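PDB 4WXA: EKC/KEOPS complex subunit GON7 from Saccharomyces cerevisiae, which serves as a subunit of the EKC/KEOPS complex that is required for t(6)A37 modification of tRNA, likely supporting the catalytic subunit KAE1. Local coordinates for residues Y8-A19 with L77-R88. Residues are numbered along the deposited sequence; the frame is centred on the assembly and turned at random.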
loop_
_atom_site.group_PDB
_atom_site.type_symbol
_atom_site.label_atom_id
_atom_site.label_comp_id
_atom_site.label_asym_id
_atom_site.label_seq_id
_atom_site.Cartn_x
_atom_site.Cartn_y
_atom_site.Cartn_z
ATOM N N TYR D 8 -2.884 -5.855 -6.927
ATOM C CA TYR D 8 -2.774 -6.626 -5.671
ATOM C C TYR D 8 -2.862 -8.089 -5.956
ATOM O O TYR D 8 -3.613 -8.524 -6.795
ATOM C CB TYR D 8 -3.911 -6.254 -4.708
ATOM C CG TYR D 8 -4.149 -7.203 -3.531
ATOM C CD1 TYR D 8 -5.005 -8.286 -3.652
ATOM C CD2 TYR D 8 -3.531 -7.001 -2.313
ATOM C CE1 TYR D 8 -5.225 -9.157 -2.596
ATOM C CE2 TYR D 8 -3.729 -7.855 -1.258
ATOM C CZ TYR D 8 -4.593 -8.929 -1.409
ATOM O OH TYR D 8 -4.806 -9.783 -0.390
ATOM N N SER D 9 -2.115 -8.860 -5.210
ATOM C CA SER D 9 -2.077 -10.291 -5.412
ATOM C C SER D 9 -2.010 -11.015 -4.039
ATOM O O SER D 9 -1.279 -10.603 -3.189
ATOM C CB SER D 9 -0.818 -10.535 -6.220
ATOM O OG SER D 9 -0.636 -11.890 -6.538
ATOM N N ALA D 10 -2.727 -12.095 -3.845
ATOM C CA ALA D 10 -2.708 -12.826 -2.570
ATOM C C ALA D 10 -2.744 -14.322 -2.792
ATOM O O ALA D 10 -3.238 -14.778 -3.805
ATOM C CB ALA D 10 -3.894 -12.411 -1.728
ATOM N N PRO D 11 -2.249 -15.097 -1.830
ATOM C CA PRO D 11 -2.039 -16.505 -2.124
ATOM C C PRO D 11 -3.310 -17.313 -2.203
ATOM O O PRO D 11 -3.213 -18.470 -2.514
ATOM C CB PRO D 11 -1.158 -17.006 -0.955
ATOM C CG PRO D 11 -1.301 -15.990 0.102
ATOM C CD PRO D 11 -1.713 -14.710 -0.517
ATOM N N ASP D 12 -4.473 -16.749 -1.892
ATOM C CA ASP D 12 -5.730 -17.475 -2.113
ATOM C C ASP D 12 -6.189 -17.369 -3.583
ATOM O O ASP D 12 -7.284 -17.718 -3.896
ATOM C CB ASP D 12 -6.870 -17.001 -1.162
ATOM C CG ASP D 12 -7.216 -15.503 -1.317
ATOM O OD1 ASP D 12 -6.331 -14.727 -1.753
ATOM O OD2 ASP D 12 -8.354 -15.080 -0.985
ATOM N N GLY D 13 -5.363 -16.852 -4.475
ATOM C CA GLY D 13 -5.674 -16.886 -5.877
ATOM C C GLY D 13 -6.348 -15.638 -6.361
ATOM O O GLY D 13 -6.853 -15.615 -7.446
ATOM N N VAL D 14 -6.357 -14.600 -5.550
ATOM C CA VAL D 14 -7.073 -13.374 -5.842
ATOM C C VAL D 14 -6.151 -12.330 -6.465
ATOM O O VAL D 14 -5.060 -12.113 -5.982
ATOM C CB VAL D 14 -7.712 -12.833 -4.555
ATOM C CG1 VAL D 14 -8.215 -11.410 -4.701
ATOM C CG2 VAL D 14 -8.841 -13.762 -4.156
ATOM N N GLU D 15 -6.596 -11.683 -7.545
ATOM C CA GLU D 15 -5.758 -10.637 -8.192
ATOM C C GLU D 15 -6.658 -9.474 -8.361
ATOM O O GLU D 15 -7.756 -9.633 -8.802
ATOM C CB GLU D 15 -5.285 -11.072 -9.561
ATOM C CG GLU D 15 -4.346 -12.266 -9.617
ATOM C CD GLU D 15 -2.926 -11.872 -9.365
ATOM N N LYS D 16 -6.221 -8.294 -8.010
ATOM C CA LYS D 16 -7.143 -7.185 -7.995
ATOM C C LYS D 16 -6.456 -5.980 -8.591
ATOM O O LYS D 16 -5.400 -5.577 -8.106
ATOM C CB LYS D 16 -7.541 -6.914 -6.574
ATOM C CG LYS D 16 -8.176 -5.575 -6.322
ATOM C CD LYS D 16 -9.503 -5.426 -7.033
ATOM C CE LYS D 16 -10.259 -4.256 -6.468
ATOM N NZ LYS D 16 -11.258 -3.785 -7.434
ATOM N N SER D 17 -7.065 -5.418 -9.636
ATOM C CA SER D 17 -6.609 -4.141 -10.230
ATOM C C SER D 17 -7.334 -2.929 -9.712
ATOM O O SER D 17 -8.567 -2.940 -9.557
ATOM C CB SER D 17 -6.822 -4.149 -11.734
ATOM O OG SER D 17 -6.122 -5.231 -12.262
ATOM N N PHE D 18 -6.578 -1.870 -9.496
ATOM C CA PHE D 18 -7.121 -0.573 -9.164
ATOM C C PHE D 18 -6.800 0.483 -10.217
ATOM O O PHE D 18 -5.672 0.593 -10.710
ATOM C CB PHE D 18 -6.496 -0.098 -7.883
ATOM C CG PHE D 18 -6.699 -1.009 -6.711
ATOM C CD1 PHE D 18 -5.799 -1.997 -6.429
ATOM C CD2 PHE D 18 -7.759 -0.828 -5.856
ATOM C CE1 PHE D 18 -5.974 -2.833 -5.332
ATOM C CE2 PHE D 18 -7.923 -1.628 -4.754
ATOM C CZ PHE D 18 -7.031 -2.642 -4.484
ATOM N N ALA D 19 -7.793 1.273 -10.544
ATOM C CA ALA D 19 -7.633 2.442 -11.392
ATOM C C ALA D 19 -8.673 3.399 -10.893
ATOM O O ALA D 19 -9.810 3.010 -10.666
ATOM C CB ALA D 19 -7.887 2.096 -12.844
ATOM N N LEU D 77 -7.128 6.458 -5.049
ATOM C CA LEU D 77 -6.583 5.109 -5.145
ATOM C C LEU D 77 -6.382 4.544 -3.725
ATOM O O LEU D 77 -6.629 3.393 -3.454
ATOM C CB LEU D 77 -5.263 5.162 -5.928
ATOM C CG LEU D 77 -4.719 3.938 -6.645
ATOM C CD1 LEU D 77 -5.788 3.406 -7.603
ATOM C CD2 LEU D 77 -3.430 4.304 -7.389
ATOM N N GLN D 78 -5.895 5.399 -2.847
ATOM C CA GLN D 78 -5.626 5.084 -1.468
ATOM C C GLN D 78 -6.892 4.672 -0.743
ATOM O O GLN D 78 -6.847 3.875 0.173
ATOM C CB GLN D 78 -5.069 6.337 -0.787
ATOM C CG GLN D 78 -4.705 6.196 0.671
ATOM C CD GLN D 78 -4.144 7.479 1.233
ATOM O OE1 GLN D 78 -4.581 8.558 0.873
ATOM N NE2 GLN D 78 -3.169 7.370 2.114
ATOM N N ASP D 79 -8.013 5.246 -1.133
ATOM C CA ASP D 79 -9.264 4.897 -0.515
ATOM C C ASP D 79 -9.716 3.546 -1.047
ATOM O O ASP D 79 -10.113 2.673 -0.253
ATOM C CB ASP D 79 -10.310 5.993 -0.766
ATOM C CG ASP D 79 -10.009 7.289 0.000
ATOM O OD1 ASP D 79 -9.083 7.279 0.842
ATOM O OD2 ASP D 79 -10.694 8.311 -0.227
ATOM N N ASP D 80 -9.638 3.359 -2.372
ATOM C CA ASP D 80 -9.922 2.048 -2.983
ATOM C C ASP D 80 -9.133 0.927 -2.262
ATOM O O ASP D 80 -9.689 -0.076 -1.831
ATOM C CB ASP D 80 -9.579 2.000 -4.479
ATOM C CG ASP D 80 -10.401 2.923 -5.348
ATOM O OD1 ASP D 80 -11.488 3.427 -4.938
ATOM O OD2 ASP D 80 -9.917 3.123 -6.501
ATOM N N ILE D 81 -7.842 1.101 -2.119
ATOM C CA ILE D 81 -6.990 0.079 -1.528
ATOM C C ILE D 81 -7.460 -0.188 -0.100
ATOM O O ILE D 81 -7.602 -1.329 0.304
ATOM C CB ILE D 81 -5.528 0.519 -1.564
ATOM C CG1 ILE D 81 -5.002 0.448 -2.998
ATOM C CG2 ILE D 81 -4.586 -0.379 -0.781
ATOM C CD1 ILE D 81 -3.823 1.363 -3.285
ATOM N N ASN D 82 -7.715 0.874 0.653
ATOM C CA ASN D 82 -8.106 0.752 2.041
ATOM C C ASN D 82 -9.475 0.075 2.116
ATOM O O ASN D 82 -9.678 -0.876 2.872
ATOM C CB ASN D 82 -8.093 2.125 2.744
ATOM C CG ASN D 82 -6.720 2.477 3.382
ATOM O OD1 ASN D 82 -5.933 1.615 3.788
ATOM N ND2 ASN D 82 -6.437 3.765 3.464
ATOM N N GLU D 83 -10.397 0.527 1.294
ATOM C CA GLU D 83 -11.685 -0.133 1.218
ATOM C C GLU D 83 -11.529 -1.642 0.895
ATOM O O GLU D 83 -12.084 -2.484 1.557
ATOM C CB GLU D 83 -12.581 0.587 0.199
ATOM C CG GLU D 83 -14.002 0.035 0.061
ATOM N N PHE D 84 -10.726 -1.971 -0.098
ATOM C CA PHE D 84 -10.598 -3.355 -0.536
ATOM C C PHE D 84 -9.996 -4.249 0.555
ATOM O O PHE D 84 -10.397 -5.401 0.720
ATOM C CB PHE D 84 -9.742 -3.423 -1.827
ATOM C CG PHE D 84 -9.415 -4.818 -2.258
ATOM C CD1 PHE D 84 -10.328 -5.572 -2.938
ATOM C CD2 PHE D 84 -8.185 -5.374 -1.933
ATOM C CE1 PHE D 84 -10.022 -6.862 -3.300
ATOM C CE2 PHE D 84 -7.883 -6.673 -2.280
ATOM C CZ PHE D 84 -8.808 -7.429 -2.948
ATOM N N LEU D 85 -8.999 -3.728 1.266
ATOM C CA LEU D 85 -8.262 -4.544 2.209
ATOM C C LEU D 85 -9.115 -4.730 3.451
ATOM O O LEU D 85 -9.155 -5.817 4.041
ATOM C CB LEU D 85 -6.910 -3.921 2.543
ATOM C CG LEU D 85 -5.864 -3.952 1.412
ATOM C CD1 LEU D 85 -4.630 -3.116 1.743
ATOM C CD2 LEU D 85 -5.442 -5.383 1.138
ATOM N N THR D 86 -9.814 -3.670 3.834
ATOM C CA THR D 86 -10.681 -3.738 4.986
ATOM C C THR D 86 -11.740 -4.829 4.766
ATOM O O THR D 86 -11.913 -5.707 5.609
ATOM C CB THR D 86 -11.292 -2.362 5.283
ATOM O OG1 THR D 86 -10.223 -1.466 5.572
ATOM C CG2 THR D 86 -12.233 -2.425 6.502
ATOM N N GLY D 87 -12.387 -4.792 3.604
ATOM C CA GLY D 87 -13.293 -5.852 3.183
ATOM C C GLY D 87 -12.690 -7.245 3.245
ATOM O O GLY D 87 -13.364 -8.194 3.573
ATOM N N ARG D 88 -11.421 -7.383 2.905
ATOM C CA ARG D 88 -10.803 -8.686 2.946
ATOM C C ARG D 88 -10.682 -9.116 4.375
ATOM O O ARG D 88 -10.821 -10.289 4.656
ATOM C CB ARG D 88 -9.416 -8.690 2.322
ATOM C CG ARG D 88 -9.365 -8.350 0.817
ATOM C CD ARG D 88 -9.309 -9.590 -0.039
ATOM N NE ARG D 88 -8.091 -10.341 0.189
ATOM C CZ ARG D 88 -7.898 -11.593 -0.215
ATOM N NH1 ARG D 88 -8.844 -12.277 -0.853
ATOM N NH2 ARG D 88 -6.748 -12.185 0.031
#
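Phe84 of the helix joins Tyr8 and Phe18 in an aromatic cluster. Its edge points at the face of Tyr8, the ring centroids 5.1 Å apart and the planes at 68°, with Phe84 CE2 touching Tyr8 CD1. Phe18 in turn directs its edge at the face of Phe84 in an offset edge-to-face pair, the planes nearly perpendicular. With Phe84 CG anti to the backbone N (chi1 173°), the ring reaches in among the strand side chains.

Aliphatic groups lie over faces of Phe84 and Phe18. Lys16 CG makes a CH-pi contact 3.9 Å from the Phe84 centroid, while Ile81 CG1 sits over the centre of the Phe18 ring. Leu77 CD1 packs against Phe18 CB at 3.6 Å, and Leu85 CD2 makes an apolar contact with Tyr8 CE2.

The polar end is a two-pronged salt bridge: Arg88 NH1 meets the syn lone pair of Asp12 OD2 at 2.8 Å, and NH2 reaches OD1 at 3.1 Å from above the carboxylate plane. Arg88 NE forms a salt bridge with Asp63 of the PCC1 chain, which also hydrogen-bonds Tyr8 OH. Shortening Arg88 to an alanine is likely to leave Asp12 and Asp63 of PCC1 without this cationic mate.

Strand 14-18 and helix 77-88 have N-to-C directions 155° apart, roughly antiparallel; the helix packs on one face of a beta-hairpin with a G1 bulge, beside the Gon7–Pcc1 interface, across which Tyr8 and Ser9 continue the antiparallel sheet.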